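PDB 2PWY: tRNA (adenine-N(1)-)-methyltransferase from Thermus thermophilus, which catalyses the S-adenosyl-L-methionine-dependent methylation of N1 of adenosine 58 in tRNA and is required for growth at extreme temperatures. Local coordinates for residues L66-L70 and G109-F113; G104-G108 and H133-A137. All coordinates share one frame; numbering follows the deposited sequence.

In the fold
From the N terminus, the chain first forms the small antiparallel sheet that ends in strand 58-62. It then enters helix 66-72, the first partner of contact 1. After helix 82-91 and strand 99-103 comes the glycine-rich loop 104-108, which runs straight into helix 109-118. Contact 1 closes its loop when 109-113 packs back on 66-70. Contact 2 closes when 133-137, beyond strand 123-128, reaches loop 104-108. The segments alternate along the chain, so the two loops cross. The contacts touch where Thr111 packs on Thr105. Together they tie the strand-loop-helix unit that binds S-adenosyl-L-homocysteine to helix 66-72 and to helix 131-144.

Contact 1 (L66-L70 and G109-F113); sequences LEEYL and GLTLF. With SAH (S-adenosyl-L-homocysteine), chain E.
Leu66 lays its CD2 methyl over one face of the Phe113 ring. The methyl is 3.6 Å from the ring centroid and 16° off the ring normal, a CH-pi contact. Leu66 has CG anti to the backbone N (chi1 -180°), which carries both methyls out to the facing helix. Its CD1 rests 3.6 Å from Leu112 CB. Leu112 CD1 meets the Tyr69 ring at its edge, 3.7 Å from CE2, and the two side chains cross at about a right angle. Leu70 CD2 approaches the Phe113 ring obliquely, with CE1 3.7 Å away. The same methyl lies 3.6 Å from Gly109 CA, where a side chain would collide with it. With an alanine at Phe113, Leu66 CD2 would probably lose the aromatic face it covers, and a gap would be likely beside Leu70 CD2. The first turn of helix 109-118 also binds the ligand. Gly109 N donates to SAH OXT at 3.1 Å, and Leu110 N donates to SAH O at 2.9 Å. The short helix axes run nearly antiparallel, at 166°, and are 10.5 Å apart. Helix 131-144 borders this layer: Asn140 O bonds Tyr69 OH, and Phe144 stacks on the Tyr69 ring. Helix 82-91 covers Leu110 and Phe113, and Thr90 of a second subunit also packs on Phe113.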
ATOM      1  N   LEU A  66      20.845  13.715   4.605  1.00  8.34           N
ATOM      2  CA  LEU A  66      20.417  13.386   5.959  1.00  8.53           C
ATOM      3  C   LEU A  66      19.778  11.984   6.008  1.00  8.54           C
ATOM      4  O   LEU A  66      20.013  11.231   6.951  1.00  8.26           O
ATOM      5  CB  LEU A  66      19.483  14.470   6.508  1.00  8.98           C
ATOM      6  CG  LEU A  66      18.951  14.264   7.929  1.00  8.57           C
ATOM      7  CD1 LEU A  66      20.088  14.055   8.937  1.00  8.86           C
ATOM      8  CD2 LEU A  66      18.072  15.431   8.350  1.00 10.40           C
ATOM      9  N   GLU A  67      18.994  11.640   4.979  1.00  8.54           N
ATOM     10  CA  GLU A  67      18.460  10.287   4.835  1.00  9.71           C
ATOM     11  C   GLU A  67      19.591   9.244   4.855  1.00  9.73           C
ATOM     12  O   GLU A  67      19.550   8.294   5.633  1.00 10.40           O
ATOM     13  CB  GLU A  67      17.641  10.171   3.550  1.00  9.89           C
ATOM     14  CG  GLU A  67      17.062   8.774   3.313  1.00 11.13           C
ATOM     15  CD  GLU A  67      16.274   8.693   2.021  1.00 11.47           C
ATOM     16  OE1 GLU A  67      16.508   9.534   1.117  1.00 12.65           O
ATOM     17  OE2 GLU A  67      15.405   7.796   1.928  1.00 12.12           O
ATOM     18  N   GLU A  68      20.608   9.432   4.015  1.00  9.63           N
ATOM     19  CA  GLU A  68      21.735   8.482   3.943  1.00  9.79           C
ATOM     20  C   GLU A  68      22.473   8.383   5.270  1.00 10.12           C
ATOM     21  O   GLU A  68      22.843   7.293   5.706  1.00  9.87           O
ATOM     22  CB  GLU A  68      22.703   8.862   2.828  1.00  9.62           C
ATOM     23  CG  GLU A  68      22.126   8.577   1.443  1.00  9.91           C
ATOM     24  CD  GLU A  68      22.939   9.167   0.298  1.00 11.41           C
ATOM     25  OE1 GLU A  68      23.593  10.219   0.482  1.00  9.31           O
ATOM     26  OE2 GLU A  68      22.886   8.582  -0.804  1.00 10.42           O
ATOM     27  N   TYR A  69      22.671   9.529   5.908  1.00 10.27           N
ATOM     28  CA  TYR A  69      23.332   9.587   7.198  1.00 11.40           C
ATOM     29  C   TYR A  69      22.579   8.795   8.277  1.00 11.70           C
ATOM     30  O   TYR A  69      23.187   7.971   8.968  1.00 12.19           O
ATOM     31  CB  TYR A  69      23.514  11.044   7.620  1.00 11.02           C
ATOM     32  CG  TYR A  69      24.349  11.205   8.855  1.00 11.35           C
ATOM     33  CD1 TYR A  69      25.698  10.836   8.862  1.00 10.86           C
ATOM     34  CD2 TYR A  69      23.801  11.719  10.016  1.00 10.64           C
ATOM     35  CE1 TYR A  69      26.488  10.992  10.020  1.00 11.95           C
ATOM     36  CE2 TYR A  69      24.571  11.875  11.177  1.00 11.49           C
ATOM     37  CZ  TYR A  69      25.910  11.511  11.170  1.00 11.92           C
ATOM     38  OH  TYR A  69      26.658  11.670  12.319  1.00 11.65           O
ATOM     39  N   LEU A  70      21.277   9.049   8.442  1.00 11.86           N
ATOM     40  CA  LEU A  70      20.491   8.285   9.420  1.00 12.43           C
ATOM     41  C   LEU A  70      20.584   6.784   9.213  1.00 13.05           C
ATOM     42  O   LEU A  70      20.639   6.024  10.177  1.00 13.38           O
ATOM     43  CB  LEU A  70      19.012   8.692   9.428  1.00 12.73           C
ATOM     44  CG  LEU A  70      18.598   9.634  10.537  1.00 13.38           C
ATOM     45  CD1 LEU A  70      19.183  11.016  10.255  1.00 15.01           C
ATOM     46  CD2 LEU A  70      17.079   9.689  10.675  1.00 10.69           C
ATOM     47  N   GLY A 109      18.655  10.789  15.268  1.00  7.44           N
ATOM     48  CA  GLY A 109      18.148  10.820  13.892  1.00  7.60           C
ATOM     49  C   GLY A 109      17.027  11.829  13.739  1.00  7.64           C
ATOM     50  O   GLY A 109      17.121  12.752  12.930  1.00  7.69           O
ATOM     51  N   LEU A 110      15.963  11.655  14.519  1.00  7.19           N
ATOM     52  CA  LEU A 110      14.855  12.620  14.497  1.00  7.35           C
ATOM     53  C   LEU A 110      15.353  14.012  14.925  1.00  7.52           C
ATOM     54  O   LEU A 110      14.939  15.025  14.363  1.00  6.62           O
ATOM     55  CB  LEU A 110      13.696  12.130  15.377  1.00  7.57           C
ATOM     56  CG  LEU A 110      12.456  13.033  15.396  1.00  7.55           C
ATOM     57  CD1 LEU A 110      11.966  13.336  13.986  1.00  8.32           C
ATOM     58  CD2 LEU A 110      11.337  12.460  16.303  1.00  7.48           C
ATOM     59  N   THR A 111      16.268  14.052  15.897  1.00  7.70           N
ATOM     60  CA  THR A 111      16.857  15.317  16.347  1.00  7.97           C
ATOM     61  C   THR A 111      17.378  16.143  15.171  1.00  7.80           C
ATOM     62  O   THR A 111      17.132  17.348  15.096  1.00  7.10           O
ATOM     63  CB  THR A 111      17.999  15.103  17.362  1.00  8.43           C
ATOM     64  OG1 THR A 111      17.555  14.204  18.391  1.00 10.12           O
ATOM     65  CG2 THR A 111      18.404  16.452  17.975  1.00  6.93           C
ATOM     66  N   LEU A 112      18.084  15.487  14.250  1.00  7.43           N
ATOM     67  CA  LEU A 112      18.624  16.179  13.086  1.00  7.55           C
ATOM     68  C   LEU A 112      17.537  16.761  12.182  1.00  7.63           C
ATOM     69  O   LEU A 112      17.655  17.906  11.724  1.00  7.49           O
ATOM     70  CB  LEU A 112      19.565  15.245  12.318  1.00  7.44           C
ATOM     71  CG  LEU A 112      20.936  15.047  12.989  1.00  8.66           C
ATOM     72  CD1 LEU A 112      21.626  13.826  12.401  1.00  7.38           C
ATOM     73  CD2 LEU A 112      21.833  16.318  12.857  1.00  8.76           C
ATOM     74  N   PHE A 113      16.469  15.994  11.957  1.00  7.31           N
ATOM     75  CA  PHE A 113      15.333  16.472  11.160  1.00  7.47           C
ATOM     76  C   PHE A 113      14.684  17.689  11.829  1.00  7.47           C
ATOM     77  O   PHE A 113      14.413  18.717  11.183  1.00  8.08           O
ATOM     78  CB  PHE A 113      14.303  15.353  10.956  1.00  7.25           C
ATOM     79  CG  PHE A 113      14.608  14.481   9.770  1.00  7.52           C
ATOM     80  CD1 PHE A 113      15.545  13.456   9.866  1.00  7.81           C
ATOM     81  CD2 PHE A 113      13.975  14.716   8.544  1.00  9.87           C
ATOM     82  CE1 PHE A 113      15.851  12.646   8.742  1.00  8.13           C
ATOM     83  CE2 PHE A 113      14.269  13.919   7.425  1.00 10.50           C
ATOM     84  CZ  PHE A 113      15.205  12.892   7.524  1.00  8.48           C
TER
HETATM   85  N   SAH E 501      13.992   9.183  17.527  1.00 10.31           N
HETATM   86  CA  SAH E 501      15.314   8.668  18.014  1.00 10.06           C
HETATM   87  CB  SAH E 501      15.180   7.254  18.566  1.00 10.50           C
HETATM   88  CG  SAH E 501      14.489   7.225  19.932  1.00 10.16           C
HETATM   89  SD  SAH E 501      14.601   5.560  20.641  1.00 11.55           S
HETATM   90  C   SAH E 501      16.306   8.725  16.868  1.00 10.55           C
HETATM   91  O   SAH E 501      15.920   9.040  15.732  1.00  9.69           O
HETATM   92  OXT SAH E 501      17.502   8.481  17.062  1.00 10.56           O
HETATM   93  C5' SAH E 501      13.743   5.955  22.186  1.00 11.42           C
HETATM   94  C4' SAH E 501      14.671   6.621  23.208  1.00 12.91           C
HETATM   95  O4' SAH E 501      13.884   7.247  24.200  1.00 12.68           O
HETATM   96  C3' SAH E 501      15.613   5.668  23.956  1.00 12.67           C
HETATM   97  O3' SAH E 501      16.941   6.167  23.828  1.00 13.49           O
HETATM   98  C2' SAH E 501      15.128   5.703  25.405  1.00 13.42           C
HETATM   99  O2' SAH E 501      16.168   5.638  26.354  1.00 14.81           O
HETATM  100  C1' SAH E 501      14.486   7.066  25.479  1.00 13.17           C
HETATM  101  N9  SAH E 501      13.376   7.261  26.427  1.00 12.47           N
HETATM  102  C8  SAH E 501      12.296   6.444  26.611  1.00 12.99           C
HETATM  103  N7  SAH E 501      11.481   7.045  27.508  1.00 13.05           N
HETATM  104  C5  SAH E 501      11.994   8.244  27.860  1.00 12.97           C
HETATM  105  C6  SAH E 501      11.562   9.249  28.733  1.00 13.50           C
HETATM  106  N6  SAH E 501      10.410   9.134  29.412  1.00 13.78           N
HETATM  107  N1  SAH E 501      12.357  10.380  28.870  1.00 13.10           N
HETATM  108  C2  SAH E 501      13.539  10.507  28.180  1.00 13.07           C
HETATM  109  N3  SAH E 501      13.957   9.502  27.331  1.00 12.98           N
HETATM  110  C4  SAH E 501      13.194   8.394  27.175  1.00 12.22           C

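Contact 2 (G104-G108 and H133-A137); sequences GTGSG and HLAQA. With SAH (S-adenosyl-L-homocysteine), chain E.
Gly106 and Ser107 carry a type II' beta turn, from Thr105 to Gly108, against one side of helix 131-144, and Ser107 CA lies 4.0 Å from Ala137 CA. The Ala137 methyl is central to the contact. It sits 3.4 Å from Gly106 O and also touches Ser107 C and Gly108 N, so the helix meets the turn mainly through one small side chain. Thr105 adds its CG2 methyl, 3.6 Å from Ala137 CB. CG2 is anti to the backbone N. OG1, beside the N (chi1 -42°), bonds Ser126 OG and lies near Leu134 CD1. Leu134 crosses Thr105 obliquely and packs more loosely. Ser107 directs its CB away from the helix, and its hydroxyl bonds Ala77 O.

His133 reaches past the turn to the ligand. Its ND1 donates to SAH O3' at 2.8 Å in a nearly straight bond, 172°, with O3' at the ring edge near the plane. From the middle of the turn, Ser107 N donates to SAH OXT at 2.8 Å. The glycines suit this close approach. A side chain at Gly104 would strike SAH O4', and one at Gly106 would strike SAH CB. Gly108 is the N-cap of helix 109-118.

Gly104, Gly106 and Gly109 are consistent with the GxGxxG motif of class I methyltransferases. Between the two segments the fit is van der Waals, mostly the Ala137 methyl on turn backbone. Gly106 O and His133 O, both acceptors, lie only 3.0 Å apart, a proximity that is probably unfavourable electrostatically. Further along the same helix, Asn140 ND2 bonds Ser107 O. Ser107 N holds the ligand carboxylate and His133 the ribose O3'; Glu128 and Asp173 are among its further partners.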
ATOM      1  N   GLY A 104      12.482  10.363  23.088  1.00 10.15           N
ATOM      2  CA  GLY A 104      13.855  10.453  23.609  1.00  9.96           C
ATOM      3  C   GLY A 104      14.853  10.754  22.498  1.00  9.73           C
ATOM      4  O   GLY A 104      14.627  10.374  21.346  1.00  9.90           O
ATOM      5  N   THR A 105      15.949  11.445  22.825  1.00  9.43           N
ATOM      6  CA  THR A 105      16.969  11.771  21.814  1.00  9.79           C
ATOM      7  C   THR A 105      17.390  10.529  21.021  1.00  9.70           C
ATOM      8  O   THR A 105      17.552  10.588  19.796  1.00  9.46           O
ATOM      9  CB  THR A 105      18.206  12.470  22.440  1.00  9.13           C
ATOM     10  OG1 THR A 105      17.767  13.429  23.411  1.00  9.54           O
ATOM     11  CG2 THR A 105      19.026  13.187  21.371  1.00 10.29           C
ATOM     12  N   GLY A 106      17.553   9.406  21.724  1.00  9.71           N
ATOM     13  CA  GLY A 106      17.874   8.130  21.093  1.00 10.47           C
ATOM     14  C   GLY A 106      19.261   8.146  20.488  1.00 10.85           C
ATOM     15  O   GLY A 106      20.248   8.180  21.222  1.00 11.85           O
ATOM     16  N   SER A 107      19.327   8.112  19.149  1.00 10.73           N
ATOM     17  CA  SER A 107      20.600   8.205  18.416  1.00 11.18           C
ATOM     18  C   SER A 107      20.722   9.505  17.618  1.00 10.15           C
ATOM     19  O   SER A 107      21.659   9.679  16.849  1.00 10.86           O
ATOM     20  CB  SER A 107      20.790   6.983  17.512  1.00 11.49           C
ATOM     21  OG  SER A 107      20.998   5.840  18.330  1.00 14.02           O
ATOM     22  N   GLY A 108      19.760  10.409  17.814  1.00  9.67           N
ATOM     23  CA  GLY A 108      19.805  11.736  17.199  1.00  8.65           C
ATOM     24  C   GLY A 108      19.284  11.846  15.775  1.00  8.15           C
ATOM     25  O   GLY A 108      19.425  12.896  15.146  1.00  8.30           O
ATOM     26  N   HIS A 133      23.104   6.244  25.434  1.00 15.45           N
ATOM     27  CA  HIS A 133      22.299   6.652  24.289  1.00 14.72           C
ATOM     28  C   HIS A 133      22.544   8.128  23.977  1.00 14.11           C
ATOM     29  O   HIS A 133      22.812   8.489  22.830  1.00 13.23           O
ATOM     30  CB  HIS A 133      20.806   6.374  24.528  1.00 14.59           C
ATOM     31  CG  HIS A 133      20.430   4.919  24.461  1.00 15.01           C
ATOM     32  ND1 HIS A 133      19.127   4.498  24.305  1.00 15.18           N
ATOM     33  CD2 HIS A 133      21.182   3.793  24.524  1.00 15.60           C
ATOM     34  CE1 HIS A 133      19.089   3.179  24.277  1.00 16.31           C
ATOM     35  NE2 HIS A 133      20.324   2.724  24.397  1.00 15.57           N
ATOM     36  N   LEU A 134      22.467   8.972  25.001  1.00 13.84           N
ATOM     37  CA  LEU A 134      22.660  10.409  24.816  1.00 13.73           C
ATOM     38  C   LEU A 134      24.052  10.751  24.274  1.00 13.73           C
ATOM     39  O   LEU A 134      24.179  11.558  23.362  1.00 13.60           O
ATOM     40  CB  LEU A 134      22.371  11.183  26.105  1.00 13.62           C
ATOM     41  CG  LEU A 134      22.487  12.707  25.975  1.00 13.42           C
ATOM     42  CD1 LEU A 134      21.575  13.273  24.867  1.00 12.77           C
ATOM     43  CD2 LEU A 134      22.194  13.390  27.304  1.00 13.51           C
ATOM     44  N   ALA A 135      25.091  10.117  24.817  1.00 13.66           N
ATOM     45  CA  ALA A 135      26.445  10.341  24.313  1.00 13.58           C
ATOM     46  C   ALA A 135      26.573  10.037  22.815  1.00 13.54           C
ATOM     47  O   ALA A 135      27.139  10.843  22.072  1.00 13.46           O
ATOM     48  CB  ALA A 135      27.464   9.545  25.123  1.00 13.82           C
ATOM     49  N   GLN A 136      26.021   8.904  22.370  1.00 13.33           N
ATOM     50  CA  GLN A 136      26.066   8.536  20.948  1.00 13.73           C
ATOM     51  C   GLN A 136      25.248   9.522  20.112  1.00 12.97           C
ATOM     52  O   GLN A 136      25.684   9.945  19.034  1.00 12.70           O
ATOM     53  CB  GLN A 136      25.574   7.100  20.717  1.00 14.41           C
ATOM     54  CG  GLN A 136      25.780   6.583  19.274  1.00 17.00           C
ATOM     55  CD  GLN A 136      27.236   6.645  18.826  1.00 20.75           C
ATOM     56  OE1 GLN A 136      28.127   6.152  19.523  1.00 24.73           O
ATOM     57  NE2 GLN A 136      27.485   7.250  17.664  1.00 20.89           N
ATOM     58  N   ALA A 137      24.074   9.896  20.623  1.00 12.22           N
ATOM     59  CA  ALA A 137      23.204  10.840  19.910  1.00 11.55           C
ATOM     60  C   ALA A 137      23.929  12.163  19.702  1.00 11.37           C
ATOM     61  O   ALA A 137      23.925  12.713  18.603  1.00 11.46           O
ATOM     62  CB  ALA A 137      21.901  11.054  20.660  1.00 11.49           C
TER
HETATM   63  N   SAH E 501      13.992   9.183  17.527  1.00 10.31           N
HETATM   64  CA  SAH E 501      15.314   8.668  18.014  1.00 10.06           C
HETATM   65  CB  SAH E 501      15.180   7.254  18.566  1.00 10.50           C
HETATM   66  CG  SAH E 501      14.489   7.225  19.932  1.00 10.16           C
HETATM   67  SD  SAH E 501      14.601   5.560  20.641  1.00 11.55           S
HETATM   68  C   SAH E 501      16.306   8.725  16.868  1.00 10.55           C
HETATM   69  O   SAH E 501      15.920   9.040  15.732  1.00  9.69           O
HETATM   70  OXT SAH E 501      17.502   8.481  17.062  1.00 10.56           O
HETATM   71  C5' SAH E 501      13.743   5.955  22.186  1.00 11.42           C
HETATM   72  C4' SAH E 501      14.671   6.621  23.208  1.00 12.91           C
HETATM   73  O4' SAH E 501      13.884   7.247  24.200  1.00 12.68           O
HETATM   74  C3' SAH E 501      15.613   5.668  23.956  1.00 12.67           C
HETATM   75  O3' SAH E 501      16.941   6.167  23.828  1.00 13.49           O
HETATM   76  C2' SAH E 501      15.128   5.703  25.405  1.00 13.42           C
HETATM   77  O2' SAH E 501      16.168   5.638  26.354  1.00 14.81           O
HETATM   78  C1' SAH E 501      14.486   7.066  25.479  1.00 13.17           C
HETATM   79  N9  SAH E 501      13.376   7.261  26.427  1.00 12.47           N
HETATM   80  C8  SAH E 501      12.296   6.444  26.611  1.00 12.99           C
HETATM   81  N7  SAH E 501      11.481   7.045  27.508  1.00 13.05           N
HETATM   82  C5  SAH E 501      11.994   8.244  27.860  1.00 12.97           C
HETATM   83  C6  SAH E 501      11.562   9.249  28.733  1.00 13.50           C
HETATM   84  N6  SAH E 501      10.410   9.134  29.412  1.00 13.78           N
HETATM   85  N1  SAH E 501      12.357  10.380  28.870  1.00 13.10           N
HETATM   86  C2  SAH E 501      13.539  10.507  28.180  1.00 13.07           C
HETATM   87  N3  SAH E 501      13.957   9.502  27.331  1.00 12.98           N
HETATM   88  C4  SAH E 501      13.194   8.394  27.175  1.00 12.22           C